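Local coordinates for protein hydrazine synthase subunit alpha (Candidatus Kuenenia stuttgartiensis, PDB 5C2V) that catalyses the condensation of hydroxylamine with ammonia to yield hydrazine, the second half-reaction of the hydrazine synthase complex, at residues L33-P38 with N381-A386; L336-Y341 with L349-E354. All blocks are in the same frame, centred on the assembly; numbering follows the deposited sequence.

Interaction 1 (L33-P38 with N381-A386); sequences LFTQSP and NDHQPA. With CA (calcium ion), chain B.
Strand 33-37 pairs with strand 381-386 at 168° between their directions and 4.5 Å between axes, joined by backbone hydrogen bonds at Leu33-Ala386, Thr35-His383 and Ser37-Asn381; between the first two pairs a beta bulge, with Gln384 in a left-handed conformation, shifts the register by one. Thr35 occupies the middle. Its OG1 donates to Gln384 OE1 (2.7 Å) in the plane of the amide carbonyl, and OE1 also accepts from the backbone N of Asp81. Thr35 CB lies over a face of the His383 ring, 4.3 Å from the centroid, a CH-pi contact. His383 has CG between the backbone N and the carbonyl carbon (chi1 71°), and its ring meets Ser37 edgewise, with CE1 3.2 Å from Ser37 OG, which is itself hydrogen-bonded to Ser57. On the other face Gln36 and Asp382 run alongside each other in the same direction: Asp382 OD1 sits 3.2 Å from Gln36 CG and takes a weak bond from NE2, while Gln36 OE1 accepts from Arg58. Asp382 OD2 binds calcium at 2.4 Å, a site completed by Asp376 and the carbonyls of Phe358, Asp377 and Trp380. Joining segments more than 340 residues apart illustrates the closure of a beta-propeller ring, in which a late strand completes the first blade. Thus Asp382 OD2 serves the metal while OD1 takes only a weak bond from the neighbouring strand; the calcium would probably offset the buried carboxylate's charge.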
ATOM      1  N   LEU D  33     -22.963  -9.467 -33.605  1.00 62.29           N
ATOM      2  CA  LEU D  33     -23.095  -8.015 -33.621  1.00 76.90           C
ATOM      3  C   LEU D  33     -21.915  -7.381 -32.899  1.00 83.75           C
ATOM      4  O   LEU D  33     -21.498  -7.873 -31.850  1.00 91.01           O
ATOM      5  CB  LEU D  33     -24.403  -7.576 -32.956  1.00 65.61           C
ATOM      6  CG  LEU D  33     -25.729  -7.856 -33.662  1.00 81.96           C
ATOM      7  CD1 LEU D  33     -26.886  -7.657 -32.697  1.00 64.71           C
ATOM      8  CD2 LEU D  33     -25.884  -6.947 -34.866  1.00 90.25           C
ATOM      9  N   PHE D  34     -21.371  -6.298 -33.446  1.00 76.48           N
ATOM     10  CA  PHE D  34     -20.307  -5.591 -32.734  1.00 85.28           C
ATOM     11  C   PHE D  34     -20.189  -4.120 -33.120  1.00 78.89           C
ATOM     12  O   PHE D  34     -20.707  -3.684 -34.148  1.00 74.36           O
ATOM     13  CB  PHE D  34     -18.958  -6.295 -32.938  1.00 73.48           C
ATOM     14  CG  PHE D  34     -18.498  -6.347 -34.368  1.00 75.94           C
ATOM     15  CD1 PHE D  34     -17.678  -5.357 -34.884  1.00 76.27           C
ATOM     16  CD2 PHE D  34     -18.864  -7.402 -35.188  1.00 83.15           C
ATOM     17  CE1 PHE D  34     -17.244  -5.409 -36.195  1.00 86.62           C
ATOM     18  CE2 PHE D  34     -18.434  -7.458 -36.501  1.00 80.30           C
ATOM     19  CZ  PHE D  34     -17.624  -6.460 -37.005  1.00 88.12           C
ATOM     20  N   THR D  35     -19.503  -3.365 -32.267  1.00 77.12           N
ATOM     21  CA  THR D  35     -19.332  -1.930 -32.445  1.00 72.16           C
ATOM     22  C   THR D  35     -18.005  -1.594 -33.117  1.00 68.89           C
ATOM     23  O   THR D  35     -16.951  -2.117 -32.743  1.00 76.23           O
ATOM     24  CB  THR D  35     -19.405  -1.188 -31.093  1.00 63.23           C
ATOM     25  OG1 THR D  35     -20.623  -1.529 -30.419  1.00 89.44           O
ATOM     26  CG2 THR D  35     -19.348   0.319 -31.298  1.00 67.24           C
ATOM     27  N   GLN D  36     -18.073  -0.719 -34.115  1.00 58.80           N
ATOM     28  CA  GLN D  36     -16.886  -0.181 -34.765  1.00 69.52           C
ATOM     29  C   GLN D  36     -16.749   1.303 -34.449  1.00 73.98           C
ATOM     30  O   GLN D  36     -17.670   2.086 -34.694  1.00 65.62           O
ATOM     31  CB  GLN D  36     -16.947  -0.393 -36.277  1.00 63.28           C
ATOM     32  CG  GLN D  36     -16.837  -1.843 -36.711  1.00 64.88           C
ATOM     33  CD  GLN D  36     -16.854  -1.996 -38.219  1.00 63.61           C
ATOM     34  OE1 GLN D  36     -17.465  -1.197 -38.928  1.00 54.93           O
ATOM     35  NE2 GLN D  36     -16.176  -3.024 -38.716  1.00 61.67           N
ATOM     36  N   SER D  37     -15.596   1.684 -33.908  1.00 70.51           N
ATOM     37  CA  SER D  37     -15.339   3.073 -33.551  1.00 66.85           C
ATOM     38  C   SER D  37     -14.152   3.620 -34.334  1.00 60.81           C
ATOM     39  O   SER D  37     -13.222   2.883 -34.637  1.00 52.89           O
ATOM     40  CB  SER D  37     -15.085   3.202 -32.047  1.00 68.74           C
ATOM     41  OG  SER D  37     -16.237   2.846 -31.303  1.00 61.61           O
ATOM     42  N   PRO D  38     -14.185   4.916 -34.679  1.00 62.43           N
ATOM     43  CA  PRO D  38     -13.030   5.518 -35.355  1.00 73.22           C
ATOM     44  C   PRO D  38     -11.802   5.440 -34.458  1.00 77.95           C
ATOM     45  O   PRO D  38     -11.968   5.504 -33.239  1.00 70.01           O
ATOM     46  CB  PRO D  38     -13.462   6.973 -35.575  1.00 55.45           C
ATOM     47  CG  PRO D  38     -14.955   6.962 -35.448  1.00 60.00           C
ATOM     48  CD  PRO D  38     -15.267   5.888 -34.456  1.00 62.82           C
ATOM     49  N   ASN D 381     -11.649   0.510 -34.803  1.00 68.43           N
ATOM     50  CA  ASN D 381     -11.531  -0.246 -33.573  1.00 74.39           C
ATOM     51  C   ASN D 381     -12.761  -1.127 -33.478  1.00 73.43           C
ATOM     52  O   ASN D 381     -13.890  -0.636 -33.411  1.00 70.52           O
ATOM     53  CB  ASN D 381     -11.420   0.669 -32.354  1.00 73.63           C
ATOM     54  CG  ASN D 381      -9.995   1.095 -32.071  1.00 71.10           C
ATOM     55  OD1 ASN D 381      -9.045   0.387 -32.405  1.00 64.90           O
ATOM     56  ND2 ASN D 381      -9.836   2.257 -31.446  1.00 62.85           N
ATOM     57  N   ASP D 382     -12.534  -2.434 -33.484  1.00 78.00           N
ATOM     58  CA  ASP D 382     -13.620  -3.395 -33.512  1.00 71.97           C
ATOM     59  C   ASP D 382     -13.765  -4.010 -32.132  1.00 68.29           C
ATOM     60  O   ASP D 382     -12.926  -4.805 -31.707  1.00 59.06           O
ATOM     61  CB  ASP D 382     -13.354  -4.467 -34.574  1.00 63.33           C
ATOM     62  CG  ASP D 382     -13.033  -3.868 -35.937  1.00 65.85           C
ATOM     63  OD1 ASP D 382     -13.842  -3.056 -36.433  1.00 81.51           O
ATOM     64  OD2 ASP D 382     -11.967  -4.191 -36.508  1.00 66.74           O
ATOM     65  N   HIS D 383     -14.833  -3.641 -31.429  1.00 62.74           N
ATOM     66  CA  HIS D 383     -14.997  -4.083 -30.051  1.00 70.91           C
ATOM     67  C   HIS D 383     -16.458  -4.313 -29.691  1.00 72.99           C
ATOM     68  O   HIS D 383     -17.345  -4.157 -30.528  1.00 70.60           O
ATOM     69  CB  HIS D 383     -14.368  -3.069 -29.088  1.00 54.71           C
ATOM     70  CG  HIS D 383     -15.118  -1.778 -28.985  1.00 62.09           C
ATOM     71  ND1 HIS D 383     -15.291  -0.926 -30.055  1.00 72.90           N
ATOM     72  CD2 HIS D 383     -15.728  -1.184 -27.931  1.00 59.61           C
ATOM     73  CE1 HIS D 383     -15.983   0.131 -29.667  1.00 64.34           C
ATOM     74  NE2 HIS D 383     -16.260  -0.002 -28.383  1.00 59.16           N
ATOM     75  N   GLN D 384     -16.688  -4.688 -28.436  1.00 66.97           N
ATOM     76  CA  GLN D 384     -18.014  -5.058 -27.939  1.00 68.35           C
ATOM     77  C   GLN D 384     -18.701  -6.136 -28.782  1.00 71.45           C
ATOM     78  O   GLN D 384     -19.810  -5.921 -29.270  1.00 70.32           O
ATOM     79  CB  GLN D 384     -18.913  -3.820 -27.861  1.00 53.97           C
ATOM     80  CG  GLN D 384     -18.534  -2.841 -26.766  1.00 43.37           C
ATOM     81  CD  GLN D 384     -19.425  -1.614 -26.750  1.00 65.16           C
ATOM     82  OE1 GLN D 384     -19.991  -1.231 -27.774  1.00 76.88           O
ATOM     83  NE2 GLN D 384     -19.556  -0.992 -25.584  1.00 47.91           N
ATOM     84  N   PRO D 385     -18.048  -7.300 -28.958  1.00 67.70           N
ATOM     85  CA  PRO D 385     -18.716  -8.356 -29.724  1.00 69.91           C
ATOM     86  C   PRO D 385     -19.912  -8.940 -28.975  1.00 71.57           C
ATOM     87  O   PRO D 385     -19.799  -9.274 -27.795  1.00 73.52           O
ATOM     88  CB  PRO D 385     -17.615  -9.403 -29.909  1.00 49.88           C
ATOM     89  CG  PRO D 385     -16.741  -9.227 -28.724  1.00 65.57           C
ATOM     90  CD  PRO D 385     -16.760  -7.756 -28.403  1.00 62.61           C
ATOM     91  N   ALA D 386     -21.043  -9.058 -29.661  1.00 86.49           N
ATOM     92  CA  ALA D 386     -22.247  -9.629 -29.070  1.00 75.01           C
ATOM     93  C   ALA D 386     -22.885 -10.628 -30.029  1.00 70.49           C
ATOM     94  O   ALA D 386     -23.740 -10.258 -30.832  1.00 69.54           O
ATOM     95  CB  ALA D 386     -23.234  -8.533 -28.702  1.00 63.81           C
TER
HETATM   96 CA    CA B 903      -9.791  -3.105 -36.284  1.00 65.94          CA

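Interaction 2 (L336-Y341 with L349-E354); sequences LYRSPY and LVSYAE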
ATOM      1  N   LEU D 336      -3.523  -5.232 -25.740  1.00 49.79           N
ATOM      2  CA  LEU D 336      -4.620  -4.693 -24.941  1.00 73.77           C
ATOM      3  C   LEU D 336      -5.943  -5.396 -25.238  1.00 80.37           C
ATOM      4  O   LEU D 336      -6.317  -5.585 -26.398  1.00 63.66           O
ATOM      5  CB  LEU D 336      -4.767  -3.187 -25.177  1.00 65.37           C
ATOM      6  CG  LEU D 336      -3.634  -2.299 -24.658  1.00 78.04           C
ATOM      7  CD1 LEU D 336      -3.947  -0.830 -24.905  1.00 63.21           C
ATOM      8  CD2 LEU D 336      -3.382  -2.556 -23.180  1.00 48.67           C
ATOM      9  N   TYR D 337      -6.645  -5.777 -24.174  1.00 64.67           N
ATOM     10  CA  TYR D 337      -7.912  -6.492 -24.290  1.00 58.87           C
ATOM     11  C   TYR D 337      -9.086  -5.649 -23.802  1.00 62.33           C
ATOM     12  O   TYR D 337      -8.941  -4.822 -22.902  1.00 65.07           O
ATOM     13  CB  TYR D 337      -7.863  -7.802 -23.499  1.00 47.68           C
ATOM     14  CG  TYR D 337      -6.944  -8.853 -24.077  1.00 66.04           C
ATOM     15  CD1 TYR D 337      -5.569  -8.783 -23.891  1.00 67.72           C
ATOM     16  CD2 TYR D 337      -7.454  -9.925 -24.798  1.00 55.10           C
ATOM     17  CE1 TYR D 337      -4.728  -9.746 -24.415  1.00 68.13           C
ATOM     18  CE2 TYR D 337      -6.620 -10.893 -25.325  1.00 63.95           C
ATOM     19  CZ  TYR D 337      -5.258 -10.799 -25.129  1.00 73.70           C
ATOM     20  OH  TYR D 337      -4.424 -11.760 -25.652  1.00 75.19           O
ATOM     21  N   ARG D 338     -10.250  -5.869 -24.405  1.00 60.87           N
ATOM     22  CA  ARG D 338     -11.478  -5.210 -23.983  1.00 56.48           C
ATOM     23  C   ARG D 338     -12.701  -6.013 -24.425  1.00 63.90           C
ATOM     24  O   ARG D 338     -12.624  -6.826 -25.351  1.00 63.02           O
ATOM     25  CB  ARG D 338     -11.546  -3.786 -24.545  1.00 49.89           C
ATOM     26  CG  ARG D 338     -11.748  -3.729 -26.049  1.00 65.57           C
ATOM     27  CD  ARG D 338     -11.502  -2.342 -26.620  1.00 61.42           C
ATOM     28  NE  ARG D 338     -12.440  -1.347 -26.114  1.00 55.15           N
ATOM     29  CZ  ARG D 338     -12.511  -0.097 -26.564  1.00 60.98           C
ATOM     30  NH1 ARG D 338     -11.701   0.306 -27.533  1.00 57.20           N
ATOM     31  NH2 ARG D 338     -13.394   0.747 -26.048  1.00 74.77           N
ATOM     32  N   SER D 339     -13.820  -5.776 -23.744  1.00 66.79           N
ATOM     33  CA  SER D 339     -15.116  -6.361 -24.089  1.00 62.85           C
ATOM     34  C   SER D 339     -15.106  -7.880 -24.289  1.00 65.28           C
ATOM     35  O   SER D 339     -15.345  -8.359 -25.397  1.00 74.53           O
ATOM     36  CB  SER D 339     -15.656  -5.692 -25.354  1.00 69.75           C
ATOM     37  OG  SER D 339     -15.654  -4.280 -25.224  1.00 85.04           O
ATOM     38  N   PRO D 340     -14.831  -8.642 -23.217  1.00 70.48           N
ATOM     39  CA  PRO D 340     -14.884 -10.104 -23.331  1.00 71.65           C
ATOM     40  C   PRO D 340     -16.322 -10.621 -23.346  1.00 73.35           C
ATOM     41  O   PRO D 340     -17.170 -10.064 -22.650  1.00 54.70           O
ATOM     42  CB  PRO D 340     -14.142 -10.573 -22.080  1.00 66.06           C
ATOM     43  CG  PRO D 340     -14.414  -9.502 -21.078  1.00 66.01           C
ATOM     44  CD  PRO D 340     -14.486  -8.207 -21.851  1.00 62.83           C
ATOM     45  N   TYR D 341     -16.594 -11.663 -24.127  1.00 81.15           N
ATOM     46  CA  TYR D 341     -17.939 -12.230 -24.182  1.00 78.27           C
ATOM     47  C   TYR D 341     -17.955 -13.757 -24.121  1.00 60.73           C
ATOM     48  O   TYR D 341     -17.842 -14.420 -25.152  1.00 66.43           O
ATOM     49  CB  TYR D 341     -18.674 -11.762 -25.436  1.00 70.19           C
ATOM     50  CG  TYR D 341     -20.172 -11.768 -25.252  1.00 68.01           C
ATOM     51  CD1 TYR D 341     -20.909 -12.930 -25.435  1.00 71.73           C
ATOM     52  CD2 TYR D 341     -20.847 -10.618 -24.869  1.00 65.28           C
ATOM     53  CE1 TYR D 341     -22.276 -12.943 -25.255  1.00 56.68           C
ATOM     54  CE2 TYR D 341     -22.214 -10.619 -24.687  1.00 63.21           C
ATOM     55  CZ  TYR D 341     -22.922 -11.785 -24.881  1.00 71.86           C
ATOM     56  OH  TYR D 341     -24.283 -11.788 -24.701  1.00 75.39           O
ATOM     57  N   LEU D 349     -15.550 -14.532 -26.989  1.00 63.92           N
ATOM     58  CA  LEU D 349     -15.164 -13.548 -27.992  1.00 71.38           C
ATOM     59  C   LEU D 349     -14.550 -12.336 -27.308  1.00 82.57           C
ATOM     60  O   LEU D 349     -15.146 -11.759 -26.399  1.00 75.14           O
ATOM     61  CB  LEU D 349     -16.366 -13.126 -28.840  1.00 69.42           C
ATOM     62  CG  LEU D 349     -16.802 -14.076 -29.958  1.00 69.43           C
ATOM     63  CD1 LEU D 349     -18.107 -13.603 -30.578  1.00 62.11           C
ATOM     64  CD2 LEU D 349     -15.717 -14.187 -31.015  1.00 62.00           C
ATOM     65  N   VAL D 350     -13.353 -11.955 -27.741  1.00 72.98           N
ATOM     66  CA  VAL D 350     -12.662 -10.828 -27.127  1.00 79.51           C
ATOM     67  C   VAL D 350     -12.288  -9.768 -28.154  1.00 70.05           C
ATOM     68  O   VAL D 350     -12.053 -10.078 -29.324  1.00 60.37           O
ATOM     69  CB  VAL D 350     -11.385 -11.284 -26.390  1.00 60.83           C
ATOM     70  CG1 VAL D 350     -11.740 -12.181 -25.215  1.00 76.62           C
ATOM     71  CG2 VAL D 350     -10.440 -11.999 -27.346  1.00 61.35           C
ATOM     72  N   SER D 351     -12.251  -8.513 -27.721  1.00 64.45           N
ATOM     73  CA  SER D 351     -11.710  -7.457 -28.562  1.00 69.99           C
ATOM     74  C   SER D 351     -10.252  -7.247 -28.184  1.00 63.82           C
ATOM     75  O   SER D 351      -9.927  -7.022 -27.022  1.00 60.06           O
ATOM     76  CB  SER D 351     -12.508  -6.164 -28.418  1.00 64.14           C
ATOM     77  OG  SER D 351     -11.939  -5.134 -29.205  1.00 72.52           O
ATOM     78  N   TYR D 352      -9.376  -7.330 -29.175  1.00 60.52           N
ATOM     79  CA  TYR D 352      -7.949  -7.397 -28.918  1.00 61.98           C
ATOM     80  C   TYR D 352      -7.161  -6.516 -29.874  1.00 61.17           C
ATOM     81  O   TYR D 352      -7.379  -6.543 -31.087  1.00 72.35           O
ATOM     82  CB  TYR D 352      -7.483  -8.851 -29.020  1.00 60.69           C
ATOM     83  CG  TYR D 352      -5.985  -9.058 -28.997  1.00 64.44           C
ATOM     84  CD1 TYR D 352      -5.256  -8.871 -27.832  1.00 71.04           C
ATOM     85  CD2 TYR D 352      -5.307  -9.473 -30.135  1.00 67.00           C
ATOM     86  CE1 TYR D 352      -3.890  -9.074 -27.804  1.00 61.86           C
ATOM     87  CE2 TYR D 352      -3.942  -9.679 -30.117  1.00 62.20           C
ATOM     88  CZ  TYR D 352      -3.239  -9.479 -28.949  1.00 58.14           C
ATOM     89  OH  TYR D 352      -1.879  -9.681 -28.926  1.00 76.64           O
ATOM     90  N   ALA D 353      -6.265  -5.712 -29.315  1.00 74.33           N
ATOM     91  CA  ALA D 353      -5.289  -5.006 -30.127  1.00 58.44           C
ATOM     92  C   ALA D 353      -3.894  -5.433 -29.701  1.00 57.99           C
ATOM     93  O   ALA D 353      -3.421  -5.054 -28.629  1.00 63.70           O
ATOM     94  CB  ALA D 353      -5.459  -3.506 -29.987  1.00 63.90           C
ATOM     95  N   GLU D 354      -3.243  -6.226 -30.545  1.00 69.86           N
ATOM     96  CA  GLU D 354      -1.875  -6.656 -30.293  1.00 55.77           C
ATOM     97  C   GLU D 354      -0.953  -5.458 -30.206  1.00 77.97           C
ATOM     98  O   GLU D 354      -0.493  -5.066 -29.133  1.00 70.81           O
ATOM     99  CB  GLU D 354      -1.405  -7.599 -31.404  1.00 53.87           C
ATOM    100  CG  GLU D 354      -0.043  -8.229 -31.178  1.00 51.27           C
ATOM    101  CD  GLU D 354       0.388  -9.097 -32.345  1.00 60.02           C
ATOM    102  OE1 GLU D 354      -0.296  -9.068 -33.389  1.00 74.79           O
ATOM    103  OE2 GLU D 354       1.405  -9.811 -32.217  1.00 65.22           O
TER
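Tyr337 and Tyr352 meet on one face of an antiparallel beta hairpin, the first two strands of a propeller blade. The CD1-CE1 side of Tyr352 rides over one face of the Tyr337 ring, displaced toward its rim, with the planes inclined at 43° and the centroids 4.7 Å apart; the pair is oblique. The methyl CG2 of Val350 comes up at the edge of the Tyr337 ring, 4.4 Å from CD2. Its other methyl, CG1, packs 4.3 Å from CB of Pro340, so that Val350 fills the hollow between tyrosine and proline. Leu313, from strand 312-317, adds to this layer from the preceding blade. A beta bulge at Ser339 and Pro340 displaces the register by one before Tyr341 pairs with Leu349, where Tyr341 CB and Leu349 CB lie beside each other, 4.3 Å apart. The opposite face carries Arg338 and Ser351. The guanidinium of Arg338 goes on to a salt bridge with Asp44 and a cation-pi contact with Phe358. With CG held between the backbone N and the carbonyl carbon (chi1 70°), Arg338 lays its CG methylene against Ser351, whose OG, hydrogen-bonded to Asp382 O, lies 3.5 Å from Arg338 CG.

Overall arrangement
Interaction 2 is nested, along the chain, in the loop that interaction 1 closes, and their centres lie about 10 Å apart in adjoining propeller blades. Ser351 OG probably hydrogen-bonds to Asp382 O (2.7 Å), and the same hydroxyl packs 3.2 Å from His383 CB. Further along, Pro385 CD rests 3.4 Å from Ser339 O. Strands 336-341 and 381-386 each carry a left-handed residue followed by proline at their bulge, a feature these two neighbouring blades share. The calcium held by Asp382 is about 8 Å from the side chain of Ala353, and a bound trimethyl glycine about 7 Å from that of Pro38. Both contacts belong to the propeller, away from the haem sites.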